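Local coordinates for DNA photolyase (Agrobacterium tumefaciens, PDB 4U63), which probably repairs ultraviolet-induced cyclobutane pyrimidine dimers in DNA with light, using FAD as cofactor and a methenyltetrahydrofolate as antenna chromophore, at residues R363-V368 against D389-A394; K382-F387 against A401-V406; K453-P458 against P474-D479. All coordinates share one frame; numbering follows the deposited sequence. Where two conformers were deposited one is given.

Contact 1: residues R363-V368 against D389-A394; sequences RVRMIV and DTLVDA. With FAD (flavin-adenine dinucleotide), chain C.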
loop_
_atom_site.group_PDB
_atom_site.type_symbol
_atom_site.label_atom_id
_atom_site.label_comp_id
_atom_site.label_asym_id
_atom_site.label_seq_id
_atom_site.Cartn_x
_atom_site.Cartn_y
_atom_site.Cartn_z
ATOM N N ARG A 363 -10.409 -2.412 -9.228
ATOM C CA ARG A 363 -11.652 -3.113 -9.566
ATOM C C ARG A 363 -11.472 -4.623 -9.452
ATOM O O ARG A 363 -12.330 -5.322 -8.924
ATOM C CB ARG A 363 -12.154 -2.727 -10.957
ATOM C CG ARG A 363 -13.386 -3.486 -11.444
ATOM C CD ARG A 363 -14.563 -3.438 -10.484
ATOM N NE ARG A 363 -15.059 -2.085 -10.261
ATOM C CZ ARG A 363 -16.149 -1.789 -9.555
ATOM N NH1 ARG A 363 -16.877 -2.751 -8.982
ATOM N NH2 ARG A 363 -16.520 -0.519 -9.412
ATOM N N VAL A 364 -10.336 -5.112 -9.930
ATOM C CA VAL A 364 -10.075 -6.538 -9.916
ATOM C C VAL A 364 -9.755 -7.004 -8.481
ATOM O O VAL A 364 -10.102 -8.139 -8.110
ATOM C CB VAL A 364 -9.002 -6.927 -10.964
ATOM C CG1 VAL A 364 -8.849 -8.424 -11.019
ATOM C CG2 VAL A 364 -9.407 -6.407 -12.348
ATOM N N ARG A 365 -9.125 -6.146 -7.662
ATOM C CA ARG A 365 -8.958 -6.480 -6.231
ATOM C C ARG A 365 -10.305 -6.758 -5.577
ATOM O O ARG A 365 -10.448 -7.726 -4.827
ATOM C CB ARG A 365 -8.228 -5.387 -5.449
ATOM C CG ARG A 365 -6.800 -5.162 -5.866
ATOM C CD ARG A 365 -6.007 -4.350 -4.860
ATOM N NE ARG A 365 -4.869 -3.706 -5.504
ATOM C CZ ARG A 365 -3.816 -3.151 -4.898
ATOM N NH1 ARG A 365 -3.671 -3.159 -3.573
ATOM N NH2 ARG A 365 -2.877 -2.588 -5.649
ATOM N N MET A 366 -11.294 -5.908 -5.859
ATOM C CA MET A 366 -12.633 -6.105 -5.305
ATOM C C MET A 366 -13.237 -7.429 -5.797
ATOM O O MET A 366 -13.827 -8.181 -5.025
ATOM C CB MET A 366 -13.557 -4.942 -5.675
ATOM C CG MET A 366 -13.144 -3.598 -5.107
ATOM S SD MET A 366 -14.180 -2.257 -5.735
ATOM C CE MET A 366 -15.715 -2.638 -4.899
ATOM N N ILE A 367 -13.071 -7.713 -7.086
ATOM C CA ILE A 367 -13.606 -8.944 -7.682
ATOM C C ILE A 367 -12.949 -10.193 -7.092
ATOM O O ILE A 367 -13.658 -11.143 -6.746
ATOM C CB ILE A 367 -13.477 -8.942 -9.223
ATOM C CG1 ILE A 367 -14.377 -7.844 -9.825
ATOM C CG2 ILE A 367 -13.872 -10.298 -9.805
ATOM C CD1 ILE A 367 -14.053 -7.498 -11.263
ATOM N N VAL A 368 -11.615 -10.200 -6.973
ATOM C CA VAL A 368 -10.931 -11.399 -6.465
ATOM C C VAL A 368 -11.195 -11.613 -4.973
ATOM O O VAL A 368 -11.295 -12.752 -4.512
ATOM C CB VAL A 368 -9.406 -11.424 -6.757
ATOM C CG1 VAL A 368 -9.135 -11.264 -8.245
ATOM C CG2 VAL A 368 -8.635 -10.407 -5.932
ATOM N N ASP A 389 1.763 -10.459 1.414
ATOM C CA ASP A 389 3.007 -11.059 0.925
ATOM C C ASP A 389 3.324 -10.713 -0.524
ATOM O O ASP A 389 4.491 -10.830 -0.948
ATOM C CB ASP A 389 2.963 -12.586 1.077
ATOM C CG ASP A 389 4.354 -13.234 0.971
ATOM O OD1 ASP A 389 5.342 -12.707 1.537
ATOM O OD2 ASP A 389 4.465 -14.287 0.327
ATOM N N THR A 390 2.310 -10.295 -1.285
ATOM C CA THR A 390 2.448 -10.175 -2.747
ATOM C C THR A 390 2.321 -8.765 -3.324
ATOM O O THR A 390 2.742 -8.531 -4.456
ATOM C CB THR A 390 1.426 -11.075 -3.457
ATOM O OG1 THR A 390 0.113 -10.797 -2.956
ATOM C CG2 THR A 390 1.756 -12.547 -3.221
ATOM N N LEU A 391 1.736 -7.846 -2.561
ATOM C CA LEU A 391 1.610 -6.450 -2.986
ATOM C C LEU A 391 2.825 -5.628 -2.621
ATOM O O LEU A 391 3.214 -5.586 -1.462
ATOM C CB LEU A 391 0.406 -5.786 -2.324
ATOM C CG LEU A 391 -1.005 -6.222 -2.744
ATOM C CD1 LEU A 391 -2.040 -5.633 -1.788
ATOM C CD2 LEU A 391 -1.296 -5.799 -4.179
ATOM N N VAL A 392 3.417 -4.950 -3.612
ATOM C CA VAL A 392 4.433 -3.942 -3.304
ATOM C C VAL A 392 3.834 -2.780 -2.479
ATOM O O VAL A 392 4.558 -2.143 -1.719
ATOM C CB VAL A 392 5.194 -3.411 -4.540
ATOM C CG1 VAL A 392 6.092 -4.510 -5.119
ATOM C CG2 VAL A 392 4.268 -2.834 -5.603
ATOM N N ASP A 393 2.528 -2.537 -2.622
ATOM C CA ASP A 393 1.839 -1.446 -1.891
ATOM C C ASP A 393 1.150 -1.872 -0.605
ATOM O O ASP A 393 0.404 -1.071 -0.020
ATOM C CB ASP A 393 0.854 -0.659 -2.811
ATOM C CG ASP A 393 -0.386 -1.464 -3.240
ATOM O OD1 ASP A 393 -0.756 -2.492 -2.621
ATOM O OD2 ASP A 393 -1.007 -1.051 -4.238
ATOM N N ALA A 394 1.406 -3.105 -0.140
ATOM C CA ALA A 394 0.750 -3.603 1.062
ATOM C C ALA A 394 0.788 -2.557 2.165
ATOM O O ALA A 394 1.864 -2.075 2.547
ATOM C CB ALA A 394 1.386 -4.895 1.536
HETATM P PA FAD C . -5.044 5.508 -8.027
HETATM O O1A FAD C . -6.378 5.213 -8.634
HETATM O O2A FAD C . -4.041 6.268 -8.830
HETATM O O5B FAD C . -5.337 6.209 -6.614
HETATM C C5B FAD C . -4.402 7.100 -5.996
HETATM C C4B FAD C . -4.069 6.673 -4.573
HETATM O O4B FAD C . -5.235 6.656 -3.751
HETATM C C3B FAD C . -3.494 5.279 -4.479
HETATM O O3B FAD C . -2.099 5.245 -4.822
HETATM C C2B FAD C . -3.786 4.922 -3.037
HETATM O O2B FAD C . -2.809 5.471 -2.150
HETATM C C1B FAD C . -5.112 5.597 -2.789
HETATM N N9A FAD C . -6.283 4.708 -2.962
HETATM C C8A FAD C . -6.981 4.531 -4.098
HETATM N N7A FAD C . -8.010 3.680 -3.911
HETATM C C5A FAD C . -7.994 3.309 -2.613
HETATM C C6A FAD C . -8.804 2.422 -1.773
HETATM N N6A FAD C . -9.859 1.767 -2.298
HETATM N N1A FAD C . -8.443 2.298 -0.476
HETATM C C2A FAD C . -7.376 2.952 0.040
HETATM N N3A FAD C . -6.597 3.781 -0.685
HETATM C C4A FAD C . -6.856 3.986 -1.991
HETATM N N1 FAD C . -4.235 0.053 -1.412
HETATM C C2 FAD C . -3.011 0.187 -0.854
HETATM O O2 FAD C . -2.437 1.290 -0.992
HETATM N N3 FAD C . -2.421 -0.823 -0.166
HETATM C C4 FAD C . -3.024 -2.027 0.006
HETATM O O4 FAD C . -2.479 -2.955 0.658
HETATM C C4X FAD C . -4.358 -2.245 -0.588
HETATM N N5 FAD C . -5.035 -3.427 -0.494
HETATM C C5X FAD C . -6.279 -3.568 -1.040
HETATM C C6 FAD C . -6.983 -4.759 -0.921
HETATM C C7 FAD C . -8.251 -4.919 -1.487
HETATM C C7M FAD C . -9.000 -6.224 -1.348
HETATM C C8 FAD C . -8.865 -3.802 -2.238
HETATM C C8M FAD C . -10.236 -3.914 -2.868
HETATM C C9 FAD C . -8.176 -2.625 -2.362
HETATM C C9A FAD C . -6.910 -2.441 -1.798
HETATM N N10 FAD C . -6.197 -1.214 -1.938
HETATM C C10 FAD C . -4.933 -1.097 -1.335
HETATM C "C1'" FAD C . -6.776 -0.043 -2.609
HETATM C "C2'" FAD C . -6.537 0.180 -4.086
HETATM O "O2'" FAD C . -6.929 -0.991 -4.811
HETATM C "C3'" FAD C . -5.102 0.565 -4.385
HETATM O "O3'" FAD C . -4.706 1.692 -3.609
HETATM C "C4'" FAD C . -4.977 0.892 -5.873
HETATM O "O4'" FAD C . -5.159 -0.303 -6.629
HETATM C "C5'" FAD C . -3.608 1.481 -6.147
HETATM O "O5'" FAD C . -3.430 1.801 -7.535
HETATM P P FAD C . -3.097 3.319 -7.938
HETATM O O1P FAD C . -2.882 3.367 -9.411
HETATM O O2P FAD C . -1.970 3.848 -7.097
HETATM O O3P FAD C . -4.458 4.075 -7.538
#
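The guanidinium of Arg365 is sandwiched: Leu391 lies against one face, with CD2 3.7 Å from Arg365 CZ, while the ribityl oxygens O2' and O4' of FAD lie over the other. Its outer edge meets the carboxylate of Asp393, and FAD N5 also lies near its plane. The edge contact is an end-on, two-nitrogen salt bridge. Arg365 NH2 gives a bond of 2.8 Å to Asp393 OD2, and Arg365 NH1 one of 3.1 Å to Asp393 OD1. Each oxygen uses its syn lone pair, although the two planes are twisted 36° apart. The arginine chain runs extended from CG to NE (chi2 -165°, chi3 -157°), which carries the group along the flavin until Arg365 NH1 sits 3.2 Å from FAD C4X, almost straight above it. Asp393 also binds the cofactor directly, its backbone O accepting from FAD N3 at 2.8 Å. Met360 O takes the Arg365 NE hydrogen and Ser261 OG bonds Asp393 OD2, so second-shell residues fix both partners. A positive charge held over the C4X-N5 region of the flavin would probably favour the reduced, anionic state that photolyases use for repair, with Asp393 moderating that charge.

Contact 2: residues K382-F387 against A401-V406; sequences KGEKWF and ANWQWV. With FAD (flavin-adenine dinucleotide), chain C.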
loop_
_atom_site.group_PDB
_atom_site.type_symbol
_atom_site.label_atom_id
_atom_site.label_comp_id
_atom_site.label_asym_id
_atom_site.label_seq_id
_atom_site.Cartn_x
_atom_site.Cartn_y
_atom_site.Cartn_z
ATOM N N LYS A 382 -7.302 -14.782 5.303
ATOM C CA LYS A 382 -6.362 -15.528 4.457
ATOM C C LYS A 382 -6.026 -14.743 3.192
ATOM O O LYS A 382 -4.872 -14.705 2.771
ATOM C CB LYS A 382 -6.909 -16.906 4.112
ATOM C CG LYS A 382 -6.945 -17.838 5.319
ATOM C CD LYS A 382 -7.756 -19.090 5.054
ATOM C CE LYS A 382 -7.103 -20.023 4.050
ATOM N NZ LYS A 382 -5.807 -20.575 4.531
ATOM N N GLY A 383 -7.033 -14.118 2.592
ATOM C CA GLY A 383 -6.809 -13.249 1.430
ATOM C C GLY A 383 -5.964 -12.031 1.785
ATOM O O GLY A 383 -5.058 -11.646 1.046
ATOM N N GLU A 384 -6.282 -11.420 2.925
ATOM C CA GLU A 384 -5.521 -10.288 3.447
ATOM C C GLU A 384 -4.035 -10.647 3.587
ATOM O O GLU A 384 -3.151 -9.877 3.164
ATOM C CB GLU A 384 -6.119 -9.853 4.802
ATOM C CG GLU A 384 -5.651 -8.494 5.308
ATOM C CD GLU A 384 -4.346 -8.513 6.096
ATOM O OE1 GLU A 384 -3.896 -9.586 6.545
ATOM O OE2 GLU A 384 -3.762 -7.425 6.277
ATOM N N LYS A 385 -3.758 -11.817 4.174
ATOM C CA LYS A 385 -2.380 -12.282 4.353
ATOM C C LYS A 385 -1.683 -12.538 3.024
ATOM O O LYS A 385 -0.514 -12.218 2.876
ATOM C CB LYS A 385 -2.323 -13.544 5.216
ATOM C CG LYS A 385 -2.644 -13.284 6.672
ATOM C CD LYS A 385 -2.441 -14.506 7.554
ATOM C CE LYS A 385 -2.890 -14.242 8.987
ATOM N NZ LYS A 385 -4.320 -13.863 9.099
ATOM N N TRP A 386 -2.399 -13.103 2.057
ATOM C CA TRP A 386 -1.819 -13.347 0.727
ATOM C C TRP A 386 -1.418 -12.015 0.084
ATOM O O TRP A 386 -0.314 -11.873 -0.432
ATOM C CB TRP A 386 -2.788 -14.097 -0.195
ATOM C CG TRP A 386 -2.200 -14.321 -1.571
ATOM C CD1 TRP A 386 -2.524 -13.659 -2.731
ATOM C CD2 TRP A 386 -1.162 -15.242 -1.919
ATOM N NE1 TRP A 386 -1.757 -14.127 -3.773
ATOM C CE2 TRP A 386 -0.915 -15.097 -3.305
ATOM C CE3 TRP A 386 -0.424 -16.179 -1.199
ATOM C CZ2 TRP A 386 0.047 -15.859 -3.982
ATOM C CZ3 TRP A 386 0.535 -16.949 -1.881
ATOM C CH2 TRP A 386 0.756 -16.778 -3.251
ATOM N N PHE A 387 -2.320 -11.033 0.158
ATOM C CA PHE A 387 -2.042 -9.691 -0.367
ATOM C C PHE A 387 -0.852 -9.049 0.341
ATOM O O PHE A 387 -0.040 -8.389 -0.288
ATOM C CB PHE A 387 -3.275 -8.787 -0.229
ATOM C CG PHE A 387 -4.250 -8.871 -1.384
ATOM C CD1 PHE A 387 -4.369 -10.018 -2.177
ATOM C CD2 PHE A 387 -5.071 -7.791 -1.669
ATOM C CE1 PHE A 387 -5.280 -10.068 -3.222
ATOM C CE2 PHE A 387 -5.982 -7.841 -2.717
ATOM C CZ PHE A 387 -6.089 -8.973 -3.495
ATOM N N ALA A 401 -8.742 -2.602 5.704
ATOM C CA ALA A 401 -10.009 -1.877 5.527
ATOM C C ALA A 401 -10.769 -2.371 4.307
ATOM O O ALA A 401 -11.964 -2.623 4.364
ATOM C CB ALA A 401 -9.767 -0.388 5.412
ATOM N N ASN A 402 -10.067 -2.491 3.179
ATOM C CA ASN A 402 -10.727 -2.917 1.947
ATOM C C ASN A 402 -11.239 -4.352 2.010
ATOM O O ASN A 402 -12.338 -4.627 1.558
ATOM C CB ASN A 402 -9.828 -2.677 0.727
ATOM C CG ASN A 402 -9.826 -1.219 0.294
ATOM O OD1 ASN A 402 -10.743 -0.780 -0.396
ATOM N ND2 ASN A 402 -8.817 -0.467 0.700
ATOM N N TRP A 403 -10.457 -5.257 2.586
ATOM C CA TRP A 403 -10.940 -6.628 2.812
ATOM C C TRP A 403 -12.213 -6.653 3.671
ATOM O O TRP A 403 -13.174 -7.363 3.344
ATOM C CB TRP A 403 -9.847 -7.509 3.423
ATOM C CG TRP A 403 -8.887 -8.021 2.385
ATOM C CD1 TRP A 403 -7.676 -7.502 2.058
ATOM C CD2 TRP A 403 -9.092 -9.146 1.533
ATOM N NE1 TRP A 403 -7.099 -8.240 1.040
ATOM C CE2 TRP A 403 -7.957 -9.253 0.697
ATOM C CE3 TRP A 403 -10.139 -10.074 1.386
ATOM C CZ2 TRP A 403 -7.830 -10.257 -0.252
ATOM C CZ3 TRP A 403 -10.020 -11.067 0.443
ATOM C CH2 TRP A 403 -8.869 -11.152 -0.375
ATOM N N GLN A 404 -12.238 -5.865 4.746
ATOM C CA GLN A 404 -13.433 -5.807 5.601
ATOM C C GLN A 404 -14.670 -5.276 4.864
ATOM O O GLN A 404 -15.773 -5.789 5.063
ATOM C CB GLN A 404 -13.171 -5.011 6.882
ATOM C CG GLN A 404 -12.209 -5.721 7.829
ATOM C CD GLN A 404 -12.783 -5.983 9.223
ATOM O OE1 GLN A 404 -13.968 -6.248 9.384
ATOM N NE2 GLN A 404 -11.930 -5.930 10.222
ATOM N N TRP A 405 -14.491 -4.271 4.006
ATOM C CA TRP A 405 -15.622 -3.748 3.212
ATOM C C TRP A 405 -16.157 -4.806 2.254
ATOM O O TRP A 405 -17.363 -4.991 2.148
ATOM C CB TRP A 405 -15.242 -2.480 2.440
ATOM C CG TRP A 405 -15.087 -1.264 3.302
ATOM C CD1 TRP A 405 -15.886 -0.883 4.359
ATOM C CD2 TRP A 405 -14.090 -0.252 3.178
ATOM N NE1 TRP A 405 -15.429 0.296 4.893
ATOM C CE2 TRP A 405 -14.334 0.708 4.191
ATOM C CE3 TRP A 405 -13.012 -0.051 2.307
ATOM C CZ2 TRP A 405 -13.529 1.831 4.359
ATOM C CZ3 TRP A 405 -12.218 1.064 2.483
ATOM C CH2 TRP A 405 -12.482 1.994 3.496
ATOM N N VAL A 406 -15.258 -5.518 1.571
ATOM C CA VAL A 406 -15.695 -6.589 0.671
ATOM C C VAL A 406 -16.427 -7.696 1.461
ATOM O O VAL A 406 -17.411 -8.264 0.979
ATOM C CB VAL A 406 -14.530 -7.175 -0.153
ATOM C CG1 VAL A 406 -15.031 -8.306 -1.049
ATOM C CG2 VAL A 406 -13.901 -6.094 -1.020
HETATM P PA FAD C . -5.044 5.508 -8.027
HETATM O O1A FAD C . -6.378 5.213 -8.634
HETATM O O2A FAD C . -4.041 6.268 -8.830
HETATM O O5B FAD C . -5.337 6.209 -6.614
HETATM C C5B FAD C . -4.402 7.100 -5.996
HETATM C C4B FAD C . -4.069 6.673 -4.573
HETATM O O4B FAD C . -5.235 6.656 -3.751
HETATM C C3B FAD C . -3.494 5.279 -4.479
HETATM O O3B FAD C . -2.099 5.245 -4.822
HETATM C C2B FAD C . -3.786 4.922 -3.037
HETATM O O2B FAD C . -2.809 5.471 -2.150
HETATM C C1B FAD C . -5.112 5.597 -2.789
HETATM N N9A FAD C . -6.283 4.708 -2.962
HETATM C C8A FAD C . -6.981 4.531 -4.098
HETATM N N7A FAD C . -8.010 3.680 -3.911
HETATM C C5A FAD C . -7.994 3.309 -2.613
HETATM C C6A FAD C . -8.804 2.422 -1.773
HETATM N N6A FAD C . -9.859 1.767 -2.298
HETATM N N1A FAD C . -8.443 2.298 -0.476
HETATM C C2A FAD C . -7.376 2.952 0.040
HETATM N N3A FAD C . -6.597 3.781 -0.685
HETATM C C4A FAD C . -6.856 3.986 -1.991
HETATM N N1 FAD C . -4.235 0.053 -1.412
HETATM C C2 FAD C . -3.011 0.187 -0.854
HETATM O O2 FAD C . -2.437 1.290 -0.992
HETATM N N3 FAD C . -2.421 -0.823 -0.166
HETATM C C4 FAD C . -3.024 -2.027 0.006
HETATM O O4 FAD C . -2.479 -2.955 0.658
HETATM C C4X FAD C . -4.358 -2.245 -0.588
HETATM N N5 FAD C . -5.035 -3.427 -0.494
HETATM C C5X FAD C . -6.279 -3.568 -1.040
HETATM C C6 FAD C . -6.983 -4.759 -0.921
HETATM C C7 FAD C . -8.251 -4.919 -1.487
HETATM C C7M FAD C . -9.000 -6.224 -1.348
HETATM C C8 FAD C . -8.865 -3.802 -2.238
HETATM C C8M FAD C . -10.236 -3.914 -2.868
HETATM C C9 FAD C . -8.176 -2.625 -2.362
HETATM C C9A FAD C . -6.910 -2.441 -1.798
HETATM N N10 FAD C . -6.197 -1.214 -1.938
HETATM C C10 FAD C . -4.933 -1.097 -1.335
HETATM C "C1'" FAD C . -6.776 -0.043 -2.609
HETATM C "C2'" FAD C . -6.537 0.180 -4.086
HETATM O "O2'" FAD C . -6.929 -0.991 -4.811
HETATM C "C3'" FAD C . -5.102 0.565 -4.385
HETATM O "O3'" FAD C . -4.706 1.692 -3.609
HETATM C "C4'" FAD C . -4.977 0.892 -5.873
HETATM O "O4'" FAD C . -5.159 -0.303 -6.629
HETATM C "C5'" FAD C . -3.608 1.481 -6.147
HETATM O "O5'" FAD C . -3.430 1.801 -7.535
HETATM P P FAD C . -3.097 3.319 -7.938
HETATM O O1P FAD C . -2.882 3.367 -9.411
HETATM O O2P FAD C . -1.970 3.848 -7.097
HETATM O O3P FAD C . -4.458 4.075 -7.538
#
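Trp403 and Phe387 belong to the wall of the FAD pocket at the benzenoid end of the flavin. By family, Trp403 probably corresponds to the flavin-nearest member of the tryptophan triad that passes electrons to FAD in photoreduction. One face of its indole receives the flavin methyl C7M, 3.7 Å from Trp403 NE1. The opposite face lies on the backbone of helix 380-390, with Gly383 C 3.3 Å from Trp403 CZ2. Gly383 CA and Glu384 CB both make CH-pi contacts there, and the lack of a side chain on Gly383 lets the indole lie directly on the helix. Trp403 CG stands anti to its carbonyl carbon (chi1 -81°), a setting that sends the ring across the gap between the helices. Its edge then points at the face of Phe387 in an offset edge-to-face pair: centroids 5.0 Å apart, planes at 71°, Trp403 CZ2 above the phenyl centre. Phe387 in turn brings CD2 to 3.7 Å from FAD C6. Asn402, one residue back, reads the adenine, its ND2 donating to FAD N1A at 3.0 Å and its OD1 accepting from FAD N6A at 3.3 Å. The segment axes of 382-387 and 401-406 approach to 10.1 Å and are inclined at 149°, roughly antiparallel, within helices 380-390 and 398-407. Ala369 and Ile373 of helix 362-375 and Trp337 of helix 331-338 close round Trp403.

Contact 3: residues K453-P458 against P474-D479; sequences KPFEAP and PLPIVD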
loop_
_atom_site.group_PDB
_atom_site.type_symbol
_atom_site.label_atom_id
_atom_site.label_comp_id
_atom_site.label_asym_id
_atom_site.label_seq_id
_atom_site.Cartn_x
_atom_site.Cartn_y
_atom_site.Cartn_z
ATOM N N LYS A 453 -16.316 -16.446 -20.044
ATOM C CA LYS A 453 -17.009 -17.682 -19.715
ATOM C C LYS A 453 -16.651 -18.775 -20.734
ATOM O O LYS A 453 -17.517 -19.267 -21.450
ATOM C CB LYS A 453 -18.529 -17.436 -19.644
ATOM C CG LYS A 453 -19.144 -16.705 -20.845
ATOM C CD LYS A 453 -20.556 -16.238 -20.521
ATOM C CE LYS A 453 -21.340 -15.848 -21.765
ATOM N NZ LYS A 453 -20.777 -14.646 -22.436
ATOM N N PRO A 454 -15.358 -19.167 -20.792
ATOM C CA PRO A 454 -14.937 -20.179 -21.776
ATOM C C PRO A 454 -15.663 -21.527 -21.606
ATOM O O PRO A 454 -15.818 -22.274 -22.571
ATOM C CB PRO A 454 -13.429 -20.320 -21.526
ATOM C CG PRO A 454 -13.190 -19.781 -20.158
ATOM C CD PRO A 454 -14.246 -18.749 -19.912
ATOM N N PHE A 455 -16.108 -21.804 -20.385
ATOM C CA PHE A 455 -16.885 -23.015 -20.055
ATOM C C PHE A 455 -18.307 -23.062 -20.643
ATOM O O PHE A 455 -18.930 -24.113 -20.625
ATOM C CB PHE A 455 -16.955 -23.211 -18.529
ATOM C CG PHE A 455 -17.442 -22.003 -17.781
ATOM C CD1 PHE A 455 -18.796 -21.798 -17.565
ATOM C CD2 PHE A 455 -16.538 -21.059 -17.300
ATOM C CE1 PHE A 455 -19.236 -20.681 -16.877
ATOM C CE2 PHE A 455 -16.970 -19.944 -16.615
ATOM C CZ PHE A 455 -18.320 -19.755 -16.405
ATOM N N GLU A 456 -18.813 -21.931 -21.139
ATOM C CA GLU A 456 -20.100 -21.891 -21.845
ATOM C C GLU A 456 -19.939 -21.980 -23.366
ATOM O O GLU A 456 -20.932 -22.131 -24.087
ATOM C CB GLU A 456 -20.880 -20.623 -21.479
ATOM C CG GLU A 456 -21.449 -20.657 -20.070
ATOM C CD GLU A 456 -22.384 -19.500 -19.764
ATOM O OE1 GLU A 456 -22.887 -18.840 -20.702
ATOM O OE2 GLU A 456 -22.626 -19.258 -18.567
ATOM N N ALA A 457 -18.699 -21.892 -23.852
ATOM C CA ALA A 457 -18.425 -21.920 -25.287
ATOM C C ALA A 457 -18.646 -23.323 -25.866
ATOM O O ALA A 457 -18.502 -24.316 -25.145
ATOM C CB ALA A 457 -17.001 -21.453 -25.558
ATOM N N PRO A 458 -19.000 -23.413 -27.165
ATOM C CA PRO A 458 -19.219 -24.715 -27.774
ATOM C C PRO A 458 -17.893 -25.311 -28.229
ATOM O O PRO A 458 -16.925 -24.573 -28.431
ATOM C CB PRO A 458 -20.111 -24.382 -28.964
ATOM C CG PRO A 458 -19.631 -23.045 -29.402
ATOM C CD PRO A 458 -19.117 -22.336 -28.168
ATOM N N PRO A 474 -8.348 -24.107 -16.692
ATOM C CA PRO A 474 -9.225 -24.973 -15.888
ATOM C C PRO A 474 -10.712 -24.674 -16.035
ATOM O O PRO A 474 -11.084 -23.574 -16.426
ATOM C CB PRO A 474 -8.763 -24.705 -14.447
ATOM C CG PRO A 474 -8.141 -23.364 -14.487
ATOM C CD PRO A 474 -7.564 -23.185 -15.856
ATOM N N LEU A 475 -11.544 -25.672 -15.736
ATOM C CA LEU A 475 -12.985 -25.468 -15.610
ATOM C C LEU A 475 -13.233 -24.690 -14.334
ATOM O O LEU A 475 -12.373 -24.685 -13.447
ATOM C CB LEU A 475 -13.732 -26.799 -15.533
ATOM C CG LEU A 475 -13.840 -27.611 -16.817
ATOM C CD1 LEU A 475 -14.357 -29.000 -16.504
ATOM C CD2 LEU A 475 -14.753 -26.917 -17.808
ATOM N N PRO A 476 -14.410 -24.037 -14.221
ATOM C CA PRO A 476 -14.706 -23.311 -12.990
ATOM C C PRO A 476 -14.594 -24.221 -11.793
ATOM O O PRO A 476 -15.132 -25.328 -11.809
ATOM C CB PRO A 476 -16.153 -22.856 -13.182
ATOM C CG PRO A 476 -16.304 -22.769 -14.641
ATOM C CD PRO A 476 -15.513 -23.919 -15.188
ATOM N N ILE A 477 -13.887 -23.768 -10.761
ATOM C CA ILE A 477 -13.699 -24.584 -9.552
ATOM C C ILE A 477 -14.964 -24.646 -8.693
ATOM O O ILE A 477 -15.091 -25.531 -7.838
ATOM C CB ILE A 477 -12.458 -24.151 -8.728
ATOM C CG1 ILE A 477 -12.584 -22.723 -8.186
ATOM C CG2 ILE A 477 -11.203 -24.301 -9.580
ATOM C CD1 ILE A 477 -11.529 -22.378 -7.151
ATOM N N VAL A 478 -15.890 -23.713 -8.923
ATOM C CA VAL A 478 -17.221 -23.775 -8.310
ATOM C C VAL A 478 -18.245 -23.246 -9.338
ATOM O O VAL A 478 -17.913 -22.392 -10.170
ATOM C CB VAL A 478 -17.270 -22.975 -6.982
ATOM C CG1 VAL A 478 -17.152 -21.474 -7.237
ATOM C CG2 VAL A 478 -18.528 -23.315 -6.190
ATOM N N ASP A 479 -19.470 -23.771 -9.284
ATOM C CA ASP A 479 -20.578 -23.270 -10.095
ATOM C C ASP A 479 -21.104 -22.002 -9.430
ATOM O O ASP A 479 -21.283 -21.980 -8.216
ATOM C CB ASP A 479 -21.688 -24.321 -10.185
ATOM C CG ASP A 479 -22.958 -23.789 -10.835
ATOM O OD1 ASP A 479 -22.984 -23.624 -12.069
ATOM O OD2 ASP A 479 -23.939 -23.553 -10.108
#
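Phe455 and Leu475 mark the closest backbone approach, their CA atoms 6.4 Å apart, between two irregular segments. Residues 454-456 have helical backbone angles without regular helix bonding, and two tight turns close the segment: Glu456 N bonds Lys453 O at 3.0 Å and Ala457 N bonds Pro454 O at 3.2 Å. Across from them, residues 474-476 are stretched out in the polyproline II region (psi 160° at Leu475), which turns the CG-CD end of the Pro476 ring toward Phe455. No hydrogen bond joins the segments, so the contact rests on carbon packing. Its core is a CH-pi interaction in which Pro476 CG sits over the face of the Phe455 ring. The exact placement of CG is doubtful, because Pro476 CG and Phe455 CD2 are modelled closer than carbons can sit, and their separation carries no weight. Lys453 CB lies more loosely over the opposite face, toward its rim. The chi1 of Phe455, 53°, places CG between backbone N and carbonyl carbon, and this folds the ring back over Lys453. Pro476 CD, 3.7 Å from Phe455 CB, extends the packing toward the backbone, and Leu475 CD2 reaches the same Phe455 CB more loosely at 4.4 Å. The setting is the protein surface, where the loop between helices 448-451 and 459-465 meets the loop leading into the C-terminal helix 480-495. Pro458 and Asp479 occupy the N-cap positions of helices 459-465 and 480-495. Phe455 also touches Ile423 of helix 422-429, and Pro476 touches Tyr344.

Contacts 1 and 2 form one continuous site and contact 3 stands apart, although all six segments belong to the FAD-binding domain. The centres of contacts 1 and 2 are 9 Å apart; both draw on helix 380-390, and their segments alternate along the chain (363-368, 382-387, 389-394, 401-406). They touch directly, with Val368 CG2 3.8 Å from Phe387 CZ, and helices 362-375, 380-390 and 398-407 together line part of the flavin pocket. Contact 3 follows in series, its centre about 24 Å from that of contact 1 and 26 Å from that of contact 2. It joins loops near the C-terminal helix 480-495, whereas the first two contacts grip the cofactor.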